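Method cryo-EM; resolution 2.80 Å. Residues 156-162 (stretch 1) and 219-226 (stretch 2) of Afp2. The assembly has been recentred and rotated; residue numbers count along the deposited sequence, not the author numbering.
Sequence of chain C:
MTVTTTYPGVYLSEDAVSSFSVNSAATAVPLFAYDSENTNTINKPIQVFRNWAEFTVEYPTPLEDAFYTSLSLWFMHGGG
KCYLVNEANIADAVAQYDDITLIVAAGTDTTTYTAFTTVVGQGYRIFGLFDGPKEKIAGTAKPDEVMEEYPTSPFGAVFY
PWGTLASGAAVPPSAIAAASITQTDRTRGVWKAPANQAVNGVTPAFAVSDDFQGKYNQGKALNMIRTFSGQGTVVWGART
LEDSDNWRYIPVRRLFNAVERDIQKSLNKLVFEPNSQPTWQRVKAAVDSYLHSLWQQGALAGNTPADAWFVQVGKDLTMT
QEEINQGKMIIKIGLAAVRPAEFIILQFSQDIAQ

Stretch 1 156-162: GAVFYPW
Stretch 2 219-226: GKALNMIR

How do the two backbones run? Gly 156 and Ala 157 are extended strand (phi/psi near -149/163 at Ala 157), Val 158 turns at -107/-47, and Phe 159 takes a left-handed 59/76 before Tyr 160 (-61/-65) and Pro 161 (-72/126). Opposite Phe 159, Asn 223 is also left-handed (59/69), between Leu 222 (-56/-28) and Met 224 (-49/153); Ile 225 is strand. The directions differ by 43°, and CA of Phe 159 lies 4.7 Å from CA of Asn 223, CA of Pro 161 5.7 Å from CA of Ile 225.

What fixes this register? Leu 222 O accepts twice: weakly from Phe 159 N (2.8 Å, bent to 116°) and from Tyr 160 N (3.2 Å, 136°). Phe 159 CA sits 3.3 Å from Asn 223 O, its C-H pointing almost straight at the oxygen.

Where does the Phe 159 ring go? With chi1 m and chi2 -78°, it receives Asn 223 CB over one face, 4.2 Å from the ring centroid. Asn 223 is m, chi2 -41°.

What packs around the turn? Leu 222 (m, t) brings CD2 3.7 Å from both Val 158 CG1 (chi1 t) and Tyr 160 CB. Tyr 160 (t, chi2 70°) places CD2 3.6 Å from Met 224 CE (m, p, chi3 -113°). Pro 161 CD lies 3.8 Å from CB of Ile 225 (m, t).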

# COMPACT_ATOMS: atom_id res chain seq x y z
N GLY C 156 -90.23 -12.38 -15.47
CA GLY C 156 -91.53 -11.86 -15.14
C GLY C 156 -92.30 -12.77 -14.21
O GLY C 156 -92.00 -13.96 -14.07
N ALA C 157 -93.29 -12.18 -13.55
CA ALA C 157 -94.27 -12.90 -12.75
C ALA C 157 -95.58 -12.14 -12.80
O ALA C 157 -95.62 -10.97 -13.17
CB ALA C 157 -93.79 -13.07 -11.31
N VAL C 158 -96.67 -12.81 -12.44
CA VAL C 158 -98.00 -12.35 -12.82
C VAL C 158 -98.78 -11.74 -11.66
O VAL C 158 -99.37 -10.68 -11.84
CB VAL C 158 -98.78 -13.51 -13.49
CG1 VAL C 158 -100.16 -13.05 -13.90
CG2 VAL C 158 -98.03 -13.97 -14.69
N PHE C 159 -98.82 -12.39 -10.49
CA PHE C 159 -99.45 -11.86 -9.27
C PHE C 159 -100.93 -11.55 -9.43
O PHE C 159 -101.28 -10.39 -9.64
CB PHE C 159 -98.70 -10.62 -8.76
CG PHE C 159 -97.30 -10.90 -8.33
CD1 PHE C 159 -97.05 -11.49 -7.11
CD2 PHE C 159 -96.24 -10.59 -9.16
CE1 PHE C 159 -95.76 -11.76 -6.72
CE2 PHE C 159 -94.96 -10.85 -8.78
CZ PHE C 159 -94.71 -11.44 -7.55
N TYR C 160 -101.80 -12.58 -9.44
CA TYR C 160 -103.19 -12.41 -9.87
C TYR C 160 -104.04 -11.44 -9.05
O TYR C 160 -104.49 -10.43 -9.63
CB TYR C 160 -103.86 -13.79 -9.99
CG TYR C 160 -105.37 -13.76 -9.97
CD1 TYR C 160 -106.10 -13.24 -11.02
CD2 TYR C 160 -106.07 -14.30 -8.90
CE1 TYR C 160 -107.48 -13.22 -10.99
CE2 TYR C 160 -107.44 -14.30 -8.86
CZ TYR C 160 -108.14 -13.76 -9.91
OH TYR C 160 -109.51 -13.75 -9.87
N PRO C 161 -104.34 -11.66 -7.75
CA PRO C 161 -105.53 -11.00 -7.17
C PRO C 161 -105.40 -9.50 -6.95
O PRO C 161 -104.48 -9.01 -6.29
CB PRO C 161 -105.68 -11.70 -5.81
CG PRO C 161 -104.80 -12.89 -5.86
CD PRO C 161 -103.66 -12.46 -6.72
N TRP C 162 -106.36 -8.77 -7.50
CA TRP C 162 -106.37 -7.32 -7.46
C TRP C 162 -106.67 -6.81 -6.05
O TRP C 162 -107.23 -7.51 -5.22
CB TRP C 162 -107.40 -6.78 -8.45
CG TRP C 162 -106.94 -6.83 -9.86
CD1 TRP C 162 -106.86 -7.94 -10.65
CD2 TRP C 162 -106.62 -5.72 -10.70
NE1 TRP C 162 -106.43 -7.59 -11.91
CE2 TRP C 162 -106.29 -6.23 -11.97
CE3 TRP C 162 -106.56 -4.34 -10.49
CZ2 TRP C 162 -105.90 -5.42 -13.02
CZ3 TRP C 162 -106.17 -3.53 -11.54
CH2 TRP C 162 -105.85 -4.07 -12.79
N GLY C 219 -95.82 -24.45 -14.04
CA GLY C 219 -95.88 -23.84 -15.36
C GLY C 219 -95.59 -22.35 -15.30
O GLY C 219 -94.44 -21.93 -15.16
N LYS C 220 -96.64 -21.53 -15.42
CA LYS C 220 -96.42 -20.11 -15.59
C LYS C 220 -96.85 -19.30 -14.37
O LYS C 220 -96.89 -18.06 -14.43
CB LYS C 220 -97.12 -19.62 -16.86
CG LYS C 220 -96.46 -20.18 -18.11
CD LYS C 220 -97.17 -19.76 -19.38
CE LYS C 220 -96.92 -18.30 -19.69
NZ LYS C 220 -97.51 -17.91 -20.99
N ALA C 221 -97.22 -19.97 -13.28
CA ALA C 221 -97.06 -19.43 -11.92
C ALA C 221 -97.80 -18.14 -11.58
O ALA C 221 -97.16 -17.08 -11.56
CB ALA C 221 -95.58 -19.24 -11.63
N LEU C 222 -99.12 -18.17 -11.40
CA LEU C 222 -99.89 -16.98 -11.06
C LEU C 222 -99.46 -16.20 -9.82
O LEU C 222 -99.72 -15.00 -9.79
CB LEU C 222 -101.39 -17.28 -10.89
CG LEU C 222 -102.30 -17.20 -12.10
CD1 LEU C 222 -103.72 -17.49 -11.69
CD2 LEU C 222 -102.23 -15.81 -12.64
N ASN C 223 -98.85 -16.84 -8.81
CA ASN C 223 -98.28 -16.15 -7.62
C ASN C 223 -99.33 -15.35 -6.85
O ASN C 223 -99.33 -14.12 -6.85
CB ASN C 223 -97.10 -15.26 -8.00
CG ASN C 223 -95.86 -16.05 -8.33
OD1 ASN C 223 -95.54 -17.03 -7.66
ND2 ASN C 223 -95.14 -15.62 -9.35
N MET C 224 -100.25 -16.07 -6.20
CA MET C 224 -101.36 -15.52 -5.41
C MET C 224 -101.01 -14.45 -4.38
O MET C 224 -99.89 -14.40 -3.87
CB MET C 224 -102.04 -16.67 -4.67
CG MET C 224 -103.13 -17.36 -5.44
SD MET C 224 -102.70 -17.98 -7.06
CE MET C 224 -103.71 -16.90 -8.03
N ILE C 225 -101.98 -13.60 -4.09
CA ILE C 225 -101.90 -12.60 -3.03
C ILE C 225 -103.01 -12.94 -2.04
O ILE C 225 -104.19 -12.78 -2.34
CB ILE C 225 -102.07 -11.17 -3.56
CG1 ILE C 225 -100.95 -10.83 -4.53
CG2 ILE C 225 -102.11 -10.17 -2.42
CD1 ILE C 225 -101.15 -9.53 -5.26
N ARG C 226 -102.63 -13.42 -0.86
CA ARG C 226 -103.57 -13.98 0.09
C ARG C 226 -103.44 -13.28 1.43
O ARG C 226 -102.42 -12.67 1.73
CB ARG C 226 -103.34 -15.49 0.26
CG ARG C 226 -103.65 -16.29 -0.98
CD ARG C 226 -103.29 -17.74 -0.76
NE ARG C 226 -104.06 -18.30 0.34
CZ ARG C 226 -103.85 -19.50 0.85
NH1 ARG C 226 -102.90 -20.27 0.35
NH2 ARG C 226 -104.59 -19.93 1.86